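Local coordinates for protein phosphodiesterase (Candida albicans, PDB 6CPU) that belongs to the HD-type phosphodiesterases, a mostly helical family of metal-site proteins, and holds a zinc ion and a magnesium ion, at residues T36-D41 with R264-G270; I197-Q201 with D228-Y232; A222-N227 with N275-A279. All blocks are in the same frame, centred on the assembly; numbering follows the deposited sequence.

Contact 1: T36-D41 with R264-G270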
ATOM      1  N   THR A  36      10.428  -6.925  -2.932  1.00 18.96           N
ATOM      2  CA  THR A  36       9.731  -5.805  -2.310  1.00 19.60           C
ATOM      3  C   THR A  36       9.991  -5.687  -0.782  1.00 19.22           C
ATOM      4  O   THR A  36       9.281  -4.963  -0.071  1.00 18.83           O
ATOM      5  CB  THR A  36       8.229  -5.838  -2.657  1.00 19.84           C
ATOM      6  OG1 THR A  36       7.683  -7.130  -2.362  1.00 19.75           O
ATOM      7  CG2 THR A  36       8.052  -5.536  -4.117  1.00 20.28           C
ATOM      8  N   SER A  37      11.010  -6.384  -0.283  1.00 18.40           N
ATOM      9  CA  SER A  37      11.396  -6.260   1.123  1.00 18.90           C
ATOM     10  C   SER A  37      12.263  -5.026   1.353  1.00 19.84           C
ATOM     11  O   SER A  37      12.461  -4.620   2.507  1.00 20.68           O
ATOM     12  CB  SER A  37      12.161  -7.488   1.589  1.00 19.66           C
ATOM     13  OG  SER A  37      13.457  -7.503   1.009  1.00 20.51           O
ATOM     14  N   THR A  38      12.776  -4.444   0.270  1.00 19.85           N
ATOM     15  CA  THR A  38      13.733  -3.321   0.338  1.00 21.77           C
ATOM     16  C   THR A  38      13.020  -1.976   0.357  1.00 21.66           C
ATOM     17  O   THR A  38      11.782  -1.903   0.261  1.00 19.37           O
ATOM     18  CB  THR A  38      14.703  -3.346  -0.866  1.00 23.10           C
ATOM     19  OG1 THR A  38      14.004  -2.957  -2.056  1.00 24.26           O
ATOM     20  CG2 THR A  38      15.317  -4.737  -1.062  1.00 23.90           C
ATOM     21  N   GLU A  39      13.804  -0.900   0.464  1.00 21.59           N
ATOM     22  CA  GLU A  39      13.255   0.453   0.484  1.00 22.41           C
ATOM     23  C   GLU A  39      13.449   1.180  -0.851  1.00 23.19           C
ATOM     24  O   GLU A  39      13.265   2.389  -0.925  1.00 23.13           O
ATOM     25  CB  GLU A  39      13.910   1.261   1.609  1.00 23.23           C
ATOM     26  CG  GLU A  39      13.642   0.720   2.994  1.00 24.46           C
ATOM     27  CD  GLU A  39      12.180   0.801   3.407  1.00 23.82           C
ATOM     28  OE1 GLU A  39      11.476   1.770   3.037  1.00 23.32           O
ATOM     29  OE2 GLU A  39      11.720  -0.107   4.130  1.00 26.31           O
ATOM     30  N   THR A  40      13.794   0.449  -1.909  1.00 22.89           N
ATOM     31  CA  THR A  40      14.119   1.071  -3.192  1.00 23.42           C
ATOM     32  C   THR A  40      13.372   0.359  -4.324  1.00 22.15           C
ATOM     33  O   THR A  40      13.139  -0.845  -4.243  1.00 20.56           O
ATOM     34  CB  THR A  40      15.637   1.013  -3.450  1.00 24.36           C
ATOM     35  OG1 THR A  40      16.106  -0.331  -3.304  1.00 25.88           O
ATOM     36  CG2 THR A  40      16.388   1.904  -2.456  1.00 25.25           C
ATOM     37  N   ASP A  41      12.997   1.105  -5.363  1.00 21.30           N
ATOM     38  CA  ASP A  41      12.411   0.499  -6.576  1.00 21.58           C
ATOM     39  C   ASP A  41      13.429  -0.432  -7.232  1.00 22.50           C
ATOM     40  O   ASP A  41      14.613  -0.113  -7.258  1.00 22.57           O
ATOM     41  CB  ASP A  41      12.036   1.569  -7.618  1.00 21.20           C
ATOM     42  CG  ASP A  41      11.005   2.571  -7.122  1.00 21.16           C
ATOM     43  OD1 ASP A  41      10.003   2.151  -6.500  1.00 20.30           O
ATOM     44  OD2 ASP A  41      11.204   3.797  -7.365  1.00 19.83           O
ATOM     45  N   ARG A 264       1.581  -6.137  -0.950  1.00 16.37           N
ATOM     46  CA  ARG A 264       2.864  -5.407  -0.855  1.00 16.63           C
ATOM     47  C   ARG A 264       3.470  -5.189  -2.243  1.00 16.83           C
ATOM     48  O   ARG A 264       3.964  -4.094  -2.554  1.00 15.76           O
ATOM     49  CB  ARG A 264       3.844  -6.139   0.058  1.00 16.92           C
ATOM     50  CG  ARG A 264       5.165  -5.428   0.231  1.00 16.76           C
ATOM     51  CD  ARG A 264       6.075  -6.176   1.176  1.00 17.49           C
ATOM     52  NE  ARG A 264       6.753  -7.302   0.527  1.00 17.21           N
ATOM     53  CZ  ARG A 264       7.688  -8.051   1.099  1.00 18.15           C
ATOM     54  NH1 ARG A 264       8.034  -7.852   2.360  1.00 18.67           N
ATOM     55  NH2 ARG A 264       8.285  -9.013   0.405  1.00 18.50           N
ATOM     56  N   ASP A 265       3.385  -6.213  -3.091  1.00 16.53           N
ATOM     57  CA  ASP A 265       3.890  -6.142  -4.464  1.00 18.81           C
ATOM     58  C   ASP A 265       3.195  -5.098  -5.365  1.00 18.10           C
ATOM     59  O   ASP A 265       3.746  -4.728  -6.404  1.00 18.64           O
ATOM     60  CB  ASP A 265       3.814  -7.529  -5.147  1.00 20.45           C
ATOM     61  CG  ASP A 265       4.856  -8.524  -4.624  1.00 23.27           C
ATOM     62  OD1 ASP A 265       5.819  -8.108  -3.934  1.00 24.32           O
ATOM     63  OD2 ASP A 265       4.710  -9.750  -4.910  1.00 26.29           O
ATOM     64  N   THR A 266       2.021  -4.611  -4.972  1.00 17.38           N
ATOM     65  CA  THR A 266       1.344  -3.576  -5.734  1.00 17.61           C
ATOM     66  C   THR A 266       1.735  -2.166  -5.295  1.00 17.63           C
ATOM     67  O   THR A 266       1.341  -1.212  -5.946  1.00 17.23           O
ATOM     68  CB  THR A 266      -0.188  -3.684  -5.664  1.00 18.55           C
ATOM     69  OG1 THR A 266      -0.647  -3.392  -4.342  1.00 18.70           O
ATOM     70  CG2 THR A 266      -0.649  -5.081  -6.078  1.00 18.58           C
ATOM     71  N   TYR A 267       2.475  -2.051  -4.192  1.00 16.35           N
ATOM     72  CA  TYR A 267       2.955  -0.755  -3.714  1.00 16.23           C
ATOM     73  C   TYR A 267       4.363  -0.515  -4.221  1.00 17.31           C
ATOM     74  O   TYR A 267       5.150  -1.445  -4.332  1.00 17.44           O
ATOM     75  CB  TYR A 267       2.885  -0.699  -2.172  1.00 16.25           C
ATOM     76  CG  TYR A 267       1.491  -0.429  -1.667  1.00 15.82           C
ATOM     77  CD1 TYR A 267       0.645  -1.456  -1.275  1.00 15.99           C
ATOM     78  CD2 TYR A 267       1.002   0.875  -1.592  1.00 15.92           C
ATOM     79  CE1 TYR A 267      -0.646  -1.200  -0.845  1.00 16.16           C
ATOM     80  CE2 TYR A 267      -0.293   1.130  -1.165  1.00 15.42           C
ATOM     81  CZ  TYR A 267      -1.114   0.099  -0.787  1.00 15.91           C
ATOM     82  OH  TYR A 267      -2.412   0.389  -0.353  1.00 16.06           O
ATOM     83  N   LYS A 268       4.680   0.726  -4.568  1.00 18.19           N
ATOM     84  CA  LYS A 268       6.011   1.048  -5.103  1.00 19.37           C
ATOM     85  C   LYS A 268       6.997   1.372  -3.971  1.00 19.83           C
ATOM     86  O   LYS A 268       6.847   2.392  -3.292  1.00 18.88           O
ATOM     87  CB  LYS A 268       5.893   2.223  -6.073  1.00 21.67           C
ATOM     88  CG  LYS A 268       5.056   1.830  -7.274  1.00 24.09           C
ATOM     89  CD  LYS A 268       4.762   2.992  -8.179  1.00 27.79           C
ATOM     90  CE  LYS A 268       4.374   2.546  -9.579  1.00 30.28           C
ATOM     91  NZ  LYS A 268       3.522   1.339  -9.614  1.00 33.02           N
ATOM     92  N   ASN A 269       8.002   0.512  -3.790  1.00 18.70           N
ATOM     93  CA  ASN A 269       8.877   0.578  -2.624  1.00 19.58           C
ATOM     94  C   ASN A 269       9.714   1.824  -2.562  1.00 19.51           C
ATOM     95  O   ASN A 269      10.100   2.246  -1.479  1.00 21.21           O
ATOM     96  CB  ASN A 269       9.852  -0.582  -2.613  1.00 21.43           C
ATOM     97  CG  ASN A 269       9.166  -1.885  -2.424  1.00 24.18           C
ATOM     98  OD1 ASN A 269       8.423  -2.328  -3.308  1.00 25.67           O
ATOM     99  ND2 ASN A 269       9.387  -2.509  -1.279  1.00 24.88           N
ATOM    100  N   GLY A 270      10.038   2.369  -3.722  1.00 18.67           N
ATOM    101  CA  GLY A 270      10.813   3.617  -3.787  1.00 20.46           C
ATOM    102  C   GLY A 270      10.028   4.892  -3.572  1.00 19.87           C
ATOM    103  O   GLY A 270      10.620   5.980  -3.596  1.00 22.34           O
TER
HETATM  104  O   HOH W   1       9.545   0.960   1.036  1.00 19.11           O
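Two loops meet here: 36-41, which leads from helix 25-34 to strand 46-49 of the N-terminal parallel sheet, and 264-270, on the way from helix 253-264 to helix 276-292. Almost everything that joins them is polar. The hydroxyl of T36 works both ways: OG1 donates to D265 OD1 at 2.6 Å and accepts a weak bond from R264 NE at 3.0 Å. The same arginine carries its charge elsewhere, with NH1 in a salt bridge to D228 and NH2 bonded to the carbonyl of F33. N269 then fills the bend of 36-41, its ND2 donating to T36 O at 2.7 Å and to T38 O at 2.9 Å. Further along, D41 OD1 accepts from G270 N at 2.8 Å, while D41 OD2 makes salt bridges to R127 and R130. G270 matters sterically, since an ideal CB there would fall 2.2 Å from D41 OD2. Two acceptors, E39 O and N269 O, are left facing each other at 3.2 Å, but water 1 donates to N269 O and to E39 OE1, 2.9 Å each, and E39 OE2 pairs with R277. Side chains of both loops supply most of the partners, to main-chain groups and to each other, so two segments without regular structure are held mainly by polar bonds and little by apolar contact.

Contact 2: I197-Q201 with D228-Y232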
ATOM      1  N   ILE A 197       5.971 -17.520   5.418  1.00 24.05           N
ATOM      2  CA  ILE A 197       6.658 -17.055   6.623  1.00 26.22           C
ATOM      3  C   ILE A 197       8.179 -17.138   6.483  1.00 25.72           C
ATOM      4  O   ILE A 197       8.902 -16.314   7.058  1.00 23.86           O
ATOM      5  CB  ILE A 197       6.192 -17.827   7.892  1.00 27.75           C
ATOM      6  CG1 ILE A 197       6.630 -17.107   9.177  1.00 29.32           C
ATOM      7  CG2 ILE A 197       6.714 -19.260   7.878  1.00 27.74           C
ATOM      8  CD1 ILE A 197       5.729 -15.968   9.596  1.00 29.92           C
ATOM      9  N   GLU A 198       8.663 -18.106   5.707  1.00 25.46           N
ATOM     10  CA  GLU A 198      10.098 -18.270   5.484  1.00 26.73           C
ATOM     11  C   GLU A 198      10.687 -17.182   4.596  1.00 26.11           C
ATOM     12  O   GLU A 198      11.894 -17.058   4.526  1.00 25.84           O
ATOM     13  CB  GLU A 198      10.409 -19.632   4.867  1.00 29.05           C
ATOM     14  CG  GLU A 198      10.268 -20.794   5.836  1.00 31.26           C
ATOM     15  CD  GLU A 198      10.434 -22.135   5.148  1.00 34.69           C
ATOM     16  OE1 GLU A 198      11.310 -22.262   4.264  1.00 36.94           O
ATOM     17  OE2 GLU A 198       9.671 -23.065   5.480  1.00 37.57           O
ATOM     18  N   LEU A 199       9.838 -16.417   3.915  1.00 24.23           N
ATOM     19  CA  LEU A 199      10.297 -15.328   3.051  1.00 25.80           C
ATOM     20  C   LEU A 199      10.477 -14.018   3.813  1.00 24.88           C
ATOM     21  O   LEU A 199      10.906 -13.027   3.230  1.00 25.29           O
ATOM     22  CB  LEU A 199       9.334 -15.134   1.869  1.00 26.06           C
ATOM     23  CG  LEU A 199       9.144 -16.353   0.951  1.00 27.45           C
ATOM     24  CD1 LEU A 199       8.305 -16.009  -0.266  1.00 28.58           C
ATOM     25  CD2 LEU A 199      10.479 -16.915   0.508  1.00 28.72           C
ATOM     26  N   LEU A 200      10.155 -14.016   5.107  1.00 24.75           N
ATOM     27  CA  LEU A 200      10.455 -12.879   5.975  1.00 24.59           C
ATOM     28  C   LEU A 200      11.834 -13.065   6.581  1.00 26.66           C
ATOM     29  O   LEU A 200      12.231 -14.187   6.884  1.00 24.61           O
ATOM     30  CB  LEU A 200       9.413 -12.759   7.092  1.00 25.18           C
ATOM     31  CG  LEU A 200       7.952 -12.665   6.655  1.00 25.29           C
ATOM     32  CD1 LEU A 200       7.061 -12.583   7.883  1.00 26.26           C
ATOM     33  CD2 LEU A 200       7.703 -11.485   5.726  1.00 26.01           C
ATOM     34  N   GLN A 201      12.561 -11.968   6.783  1.00 27.41           N
ATOM     35  CA  GLN A 201      13.920 -12.059   7.313  1.00 30.28           C
ATOM     36  C   GLN A 201      13.987 -12.486   8.779  1.00 30.18           C
ATOM     37  O   GLN A 201      14.860 -13.265   9.159  1.00 30.84           O
ATOM     38  CB  GLN A 201      14.666 -10.748   7.129  1.00 34.54           C
ATOM     39  CG  GLN A 201      16.177 -10.926   7.176  1.00 40.10           C
ATOM     40  CD  GLN A 201      16.925  -9.639   6.901  1.00 45.64           C
ATOM     41  OE1 GLN A 201      16.457  -8.547   7.230  1.00 51.20           O
ATOM     42  NE2 GLN A 201      18.098  -9.761   6.296  1.00 50.72           N
ATOM     43  N   ASP A 228       9.260  -6.389   5.596  1.00 19.59           N
ATOM     44  CA  ASP A 228       8.942  -7.734   6.083  1.00 19.69           C
ATOM     45  C   ASP A 228       8.150  -7.701   7.395  1.00 20.54           C
ATOM     46  O   ASP A 228       7.114  -8.368   7.522  1.00 18.85           O
ATOM     47  CB  ASP A 228      10.202  -8.594   6.263  1.00 20.14           C
ATOM     48  CG  ASP A 228      10.799  -9.095   4.945  1.00 22.16           C
ATOM     49  OD1 ASP A 228      10.168  -9.004   3.862  1.00 23.63           O
ATOM     50  OD2 ASP A 228      11.927  -9.640   4.988  1.00 23.58           O
ATOM     51  N   ASP A 229       8.616  -6.915   8.370  1.00 20.38           N
ATOM     52  CA  ASP A 229       7.868  -6.716   9.618  1.00 20.61           C
ATOM     53  C   ASP A 229       6.443  -6.260   9.307  1.00 20.00           C
ATOM     54  O   ASP A 229       5.483  -6.687   9.936  1.00 19.36           O
ATOM     55  CB  ASP A 229       8.479  -5.605  10.482  1.00 21.67           C
ATOM     56  CG  ASP A 229       9.835  -5.938  11.083  1.00 22.73           C
ATOM     57  OD1 ASP A 229      10.134  -7.120  11.402  1.00 23.07           O
ATOM     58  OD2 ASP A 229      10.597  -4.951  11.288  1.00 21.50           O
ATOM     59  N   LEU A 230       6.322  -5.342   8.348  1.00 19.95           N
ATOM     60  CA  LEU A 230       5.029  -4.750   8.016  1.00 19.43           C
ATOM     61  C   LEU A 230       4.033  -5.775   7.478  1.00 18.56           C
ATOM     62  O   LEU A 230       2.833  -5.704   7.764  1.00 18.74           O
ATOM     63  CB  LEU A 230       5.213  -3.581   7.046  1.00 19.76           C
ATOM     64  CG  LEU A 230       5.861  -2.353   7.710  1.00 20.51           C
ATOM     65  CD1 LEU A 230       6.486  -1.427   6.668  1.00 20.17           C
ATOM     66  CD2 LEU A 230       4.870  -1.599   8.604  1.00 21.30           C
ATOM     67  N   VAL A 231       4.529  -6.743   6.716  1.00 18.21           N
ATOM     68  CA  VAL A 231       3.694  -7.857   6.256  1.00 19.02           C
ATOM     69  C   VAL A 231       3.081  -8.565   7.461  1.00 19.65           C
ATOM     70  O   VAL A 231       1.863  -8.841   7.496  1.00 19.85           O
ATOM     71  CB  VAL A 231       4.513  -8.860   5.410  1.00 18.96           C
ATOM     72  CG1 VAL A 231       3.751 -10.171   5.187  1.00 19.44           C
ATOM     73  CG2 VAL A 231       4.883  -8.232   4.078  1.00 19.02           C
ATOM     74  N   TYR A 232       3.916  -8.866   8.449  1.00 19.67           N
ATOM     75  CA  TYR A 232       3.411  -9.568   9.635  1.00 20.68           C
ATOM     76  C   TYR A 232       2.424  -8.715  10.424  1.00 20.78           C
ATOM     77  O   TYR A 232       1.446  -9.235  10.936  1.00 21.67           O
ATOM     78  CB  TYR A 232       4.538 -10.034  10.542  1.00 20.82           C
ATOM     79  CG  TYR A 232       4.052 -11.078  11.521  1.00 21.46           C
ATOM     80  CD1 TYR A 232       3.730 -10.737  12.836  1.00 21.81           C
ATOM     81  CD2 TYR A 232       3.893 -12.401  11.125  1.00 21.74           C
ATOM     82  CE1 TYR A 232       3.275 -11.696  13.737  1.00 22.88           C
ATOM     83  CE2 TYR A 232       3.445 -13.368  12.018  1.00 23.18           C
ATOM     84  CZ  TYR A 232       3.134 -13.011  13.321  1.00 23.61           C
ATOM     85  OH  TYR A 232       2.675 -13.976  14.216  1.00 23.64           O
TER
HETATM   86  O   HOH W   2      10.294 -10.684   1.797  1.00 22.60           O
HETATM   87  O   HOH W   3      12.923 -11.036   3.134  1.00 32.25           O
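L200 lays its side chain over the first turn of helix 227-242, CD2 sitting 3.6 Å from D228 O and 4.1 Å from V231 CB, with CD1 reaching to 4.5 Å from Y232 CB. The motif is the end of a 3-10 segment, through L199, docked beside the N-terminal end of an alpha-helix in the helical part of this phosphodiesterase. L200 follows directly after that segment, and its N is bonded back to I197 O at 3.3 Å. I197 extends the apolar patch, its CD1 coming 4.2 Å from Y232 CE2. V231 and Y232, about one turn on from D228, point toward 197-201 and have further neighbours: V231 packs on I260 of helix 253-264, Y232 on L208 and L211 of helix 205-216, and the Y232 hydroxyl is bonded to T318 O. F261 of helix 253-264 touches L199 and L200 as well. D228 supplies the polar half of the joint, with OD1 in a salt bridge to R264. Water 2 lies 2.8 Å from L199 O and 2.7 Å from D228 OD1, and water 3 lies 2.8 Å from L199 O and 2.5 Å from D228 OD2. D228 OD2 also takes the one direct hydrogen bond between the segments, from Q201 N at 3.0 Å.

Contact 3: A222-N227 with N275-A279. With ZN (zinc ion), chain B.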
ATOM      1  N   ALA A 222       6.147   3.043  12.579  1.00 27.33           N
ATOM      2  CA  ALA A 222       6.206   2.551  11.199  1.00 26.62           C
ATOM      3  C   ALA A 222       7.598   2.640  10.603  1.00 25.42           C
ATOM      4  O   ALA A 222       8.013   1.745   9.869  1.00 23.86           O
ATOM      5  CB  ALA A 222       5.223   3.312  10.326  1.00 26.99           C
ATOM      6  N   HIS A 223       8.333   3.707  10.916  1.00 24.97           N
ATOM      7  CA  HIS A 223       9.631   3.927  10.285  1.00 25.65           C
ATOM      8  C   HIS A 223      10.752   3.051  10.807  1.00 26.37           C
ATOM      9  O   HIS A 223      11.811   2.978  10.197  1.00 26.49           O
ATOM     10  CB  HIS A 223      10.014   5.400  10.364  1.00 26.46           C
ATOM     11  CG  HIS A 223       8.977   6.292   9.788  1.00 26.66           C
ATOM     12  ND1 HIS A 223       8.807   6.451   8.428  1.00 28.37           N
ATOM     13  CD2 HIS A 223       8.007   7.018  10.380  1.00 27.96           C
ATOM     14  CE1 HIS A 223       7.782   7.254   8.212  1.00 28.06           C
ATOM     15  NE2 HIS A 223       7.282   7.614   9.380  1.00 29.00           N
ATOM     16  N   ASN A 224      10.515   2.389  11.929  1.00 27.31           N
ATOM     17  CA  ASN A 224      11.446   1.410  12.460  1.00 28.76           C
ATOM     18  C   ASN A 224      11.072  -0.010  12.071  1.00 28.24           C
ATOM     19  O   ASN A 224      11.713  -0.951  12.526  1.00 30.08           O
ATOM     20  CB  ASN A 224      11.476   1.522  13.982  1.00 31.73           C
ATOM     21  CG  ASN A 224      11.801   2.922  14.432  1.00 34.93           C
ATOM     22  OD1 ASN A 224      10.931   3.664  14.896  1.00 37.73           O
ATOM     23  ND2 ASN A 224      13.046   3.317  14.227  1.00 38.00           N
ATOM     24  N   LEU A 225      10.043  -0.175  11.244  1.00 25.50           N
ATOM     25  CA  LEU A 225       9.613  -1.511  10.831  1.00 24.09           C
ATOM     26  C   LEU A 225       9.969  -1.725   9.372  1.00 22.97           C
ATOM     27  O   LEU A 225       9.711  -0.870   8.524  1.00 21.92           O
ATOM     28  CB  LEU A 225       8.114  -1.698  11.042  1.00 23.90           C
ATOM     29  CG  LEU A 225       7.585  -1.441  12.449  1.00 24.31           C
ATOM     30  CD1 LEU A 225       6.079  -1.539  12.436  1.00 23.79           C
ATOM     31  CD2 LEU A 225       8.190  -2.415  13.452  1.00 25.04           C
ATOM     32  N   SER A 226      10.584  -2.866   9.090  1.00 20.57           N
ATOM     33  CA  SER A 226      10.921  -3.230   7.724  1.00 19.92           C
ATOM     34  C   SER A 226       9.660  -3.607   6.943  1.00 19.04           C
ATOM     35  O   SER A 226       8.604  -3.878   7.528  1.00 18.18           O
ATOM     36  CB  SER A 226      11.889  -4.411   7.734  1.00 19.89           C
ATOM     37  OG  SER A 226      11.231  -5.590   8.168  1.00 20.41           O
ATOM     38  N   ASN A 227       9.780  -3.643   5.621  1.00 18.78           N
ATOM     39  CA  ASN A 227       8.687  -4.132   4.795  1.00 19.14           C
ATOM     40  C   ASN A 227       8.310  -5.592   5.113  1.00 19.12           C
ATOM     41  O   ASN A 227       7.151  -5.974   4.950  1.00 19.79           O
ATOM     42  CB  ASN A 227       8.998  -3.929   3.313  1.00 19.98           C
ATOM     43  CG  ASN A 227       8.845  -2.486   2.883  1.00 20.65           C
ATOM     44  OD1 ASN A 227       7.953  -1.791   3.351  1.00 22.09           O
ATOM     45  ND2 ASN A 227       9.701  -2.036   1.988  1.00 21.75           N
ATOM     46  N   ASN A 275       3.887   4.343  -0.013  1.00 19.38           N
ATOM     47  CA  ASN A 275       4.412   2.983  -0.155  1.00 18.78           C
ATOM     48  C   ASN A 275       3.631   2.045   0.750  1.00 18.31           C
ATOM     49  O   ASN A 275       2.606   2.428   1.313  1.00 17.53           O
ATOM     50  CB  ASN A 275       5.897   2.967   0.150  1.00 18.52           C
ATOM     51  CG  ASN A 275       6.214   3.538   1.518  1.00 18.75           C
ATOM     52  OD1 ASN A 275       5.386   3.540   2.412  1.00 19.27           O
ATOM     53  ND2 ASN A 275       7.403   4.044   1.660  1.00 19.73           N
ATOM     54  N   PHE A 276       4.077   0.804   0.846  1.00 17.91           N
ATOM     55  CA  PHE A 276       3.379  -0.203   1.659  1.00 18.24           C
ATOM     56  C   PHE A 276       3.359   0.210   3.140  1.00 18.35           C
ATOM     57  O   PHE A 276       2.377  -0.025   3.832  1.00 18.17           O
ATOM     58  CB  PHE A 276       4.074  -1.530   1.481  1.00 18.15           C
ATOM     59  CG  PHE A 276       3.448  -2.654   2.235  1.00 18.14           C
ATOM     60  CD1 PHE A 276       2.143  -3.023   1.989  1.00 18.27           C
ATOM     61  CD2 PHE A 276       4.204  -3.394   3.145  1.00 18.63           C
ATOM     62  CE1 PHE A 276       1.572  -4.075   2.688  1.00 18.47           C
ATOM     63  CE2 PHE A 276       3.639  -4.460   3.829  1.00 18.27           C
ATOM     64  CZ  PHE A 276       2.330  -4.794   3.598  1.00 18.56           C
ATOM     65  N   ARG A 277       4.419   0.863   3.594  1.00 19.50           N
ATOM     66  CA  ARG A 277       4.484   1.356   4.986  1.00 19.50           C
ATOM     67  C   ARG A 277       3.325   2.319   5.306  1.00 19.81           C
ATOM     68  O   ARG A 277       2.725   2.207   6.381  1.00 20.56           O
ATOM     69  CB  ARG A 277       5.854   1.976   5.298  1.00 19.45           C
ATOM     70  CG  ARG A 277       6.006   2.590   6.693  1.00 19.51           C
ATOM     71  CD  ARG A 277       7.423   3.058   6.994  1.00 20.09           C
ATOM     72  NE  ARG A 277       8.350   1.936   6.967  1.00 20.31           N
ATOM     73  CZ  ARG A 277       9.139   1.602   5.954  1.00 20.32           C
ATOM     74  NH1 ARG A 277       9.221   2.347   4.850  1.00 21.34           N
ATOM     75  NH2 ARG A 277       9.877   0.514   6.058  1.00 21.62           N
ATOM     76  N   HIS A 278       3.004   3.224   4.378  1.00 20.00           N
ATOM     77  CA  HIS A 278       1.851   4.138   4.523  1.00 21.42           C
ATOM     78  C   HIS A 278       0.544   3.376   4.592  1.00 20.66           C
ATOM     79  O   HIS A 278      -0.306   3.670   5.424  1.00 20.07           O
ATOM     80  CB  HIS A 278       1.806   5.187   3.390  1.00 21.77           C
ATOM     81  CG  HIS A 278       0.529   5.979   3.323  1.00 24.49           C
ATOM     82  ND1 HIS A 278       0.107   6.813   4.339  1.00 25.53           N
ATOM     83  CD2 HIS A 278      -0.416   6.066   2.352  1.00 26.37           C
ATOM     84  CE1 HIS A 278      -1.042   7.374   3.997  1.00 26.44           C
ATOM     85  NE2 HIS A 278      -1.385   6.938   2.795  1.00 28.66           N
ATOM     86  N   ALA A 279       0.374   2.389   3.707  1.00 20.61           N
ATOM     87  CA  ALA A 279      -0.824   1.570   3.711  1.00 19.51           C
ATOM     88  C   ALA A 279      -1.035   0.884   5.063  1.00 20.24           C
ATOM     89  O   ALA A 279      -2.161   0.866   5.606  1.00 19.50           O
ATOM     90  CB  ALA A 279      -0.769   0.530   2.597  1.00 20.04           C
TER
HETATM   91 ZN    ZN B 601      -3.143   7.333   1.558  1.00 34.92          ZN
HETATM   92  O   HOH W   4       7.044   0.362   2.203  1.00 19.60           O
HETATM   93  O   HOH W   5      -2.078   9.235   1.188  1.00 34.55           O
HETATM   94  O   HOH W   6      -4.664   8.170   0.265  1.00 30.21           O
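This contact backs onto the metal site: helix 276-292 begins here, and H278 on its first turn binds the zinc ion through NE2 at 2.2 Å. H349, D350 and D462 complete the protein ligands, and waters 5 and 6 sit on the metal, each at 2.2 Å. N275 is the N-cap of the helix, its OD1 accepting from H278 N at 3.1 Å. While the CA-to-CB bond of H278 points away from loop 222-227, that of the next residue back, R277, points toward it. R277 NE donates to A222 O at 2.9 Å, and R277 NH2 to L225 O at 2.8 Å with a nearly straight N-H...O angle of 173°; a weak bond of 3.5 Å also runs from R277 NE to L225 O. A222 O already accepts L225 N at 3.1 Å, closing the short 3-10 turn 222-224, after which L225 turns its own carbonyl to the same guanidinium. The aliphatic part packs too, R277 CG against A222 CB at 3.8 Å. Water 4 joins N227 OD1 at 2.6 Å to R277 N at 3.0 Å, and N227 O meets the edge of the F276 ring, 4.0 Å from CE2. The guanidinium's charge is answered by E39 OE2 through a salt bridge. One buried arginine therefore takes up two carbonyls of the loop, A222 O and L225 O, and ties the loop to the helix that carries a zinc ligand.

How the contacts relate
From the N terminus, residues 36-41 come first, just after helix 25-34, and wait until 264-270 for their partner, so contact 1 closes a loop of well over two hundred residues. Contact 2, 197-201 with 228-232, falls wholly within that span and closes a much shorter loop around helix 205-216. Contact 3 crosses both: 222-227 lies inside the two loops, whereas 275-279 follows them. In space the three adjoin at the start of helix 227-242. R264 of contact 1 pairs with D228 of contact 2, E39 with R277 of contact 3, and L230 packs on F276. The N-terminal sheet region, the helical core and the zinc-bearing helix are thus connected.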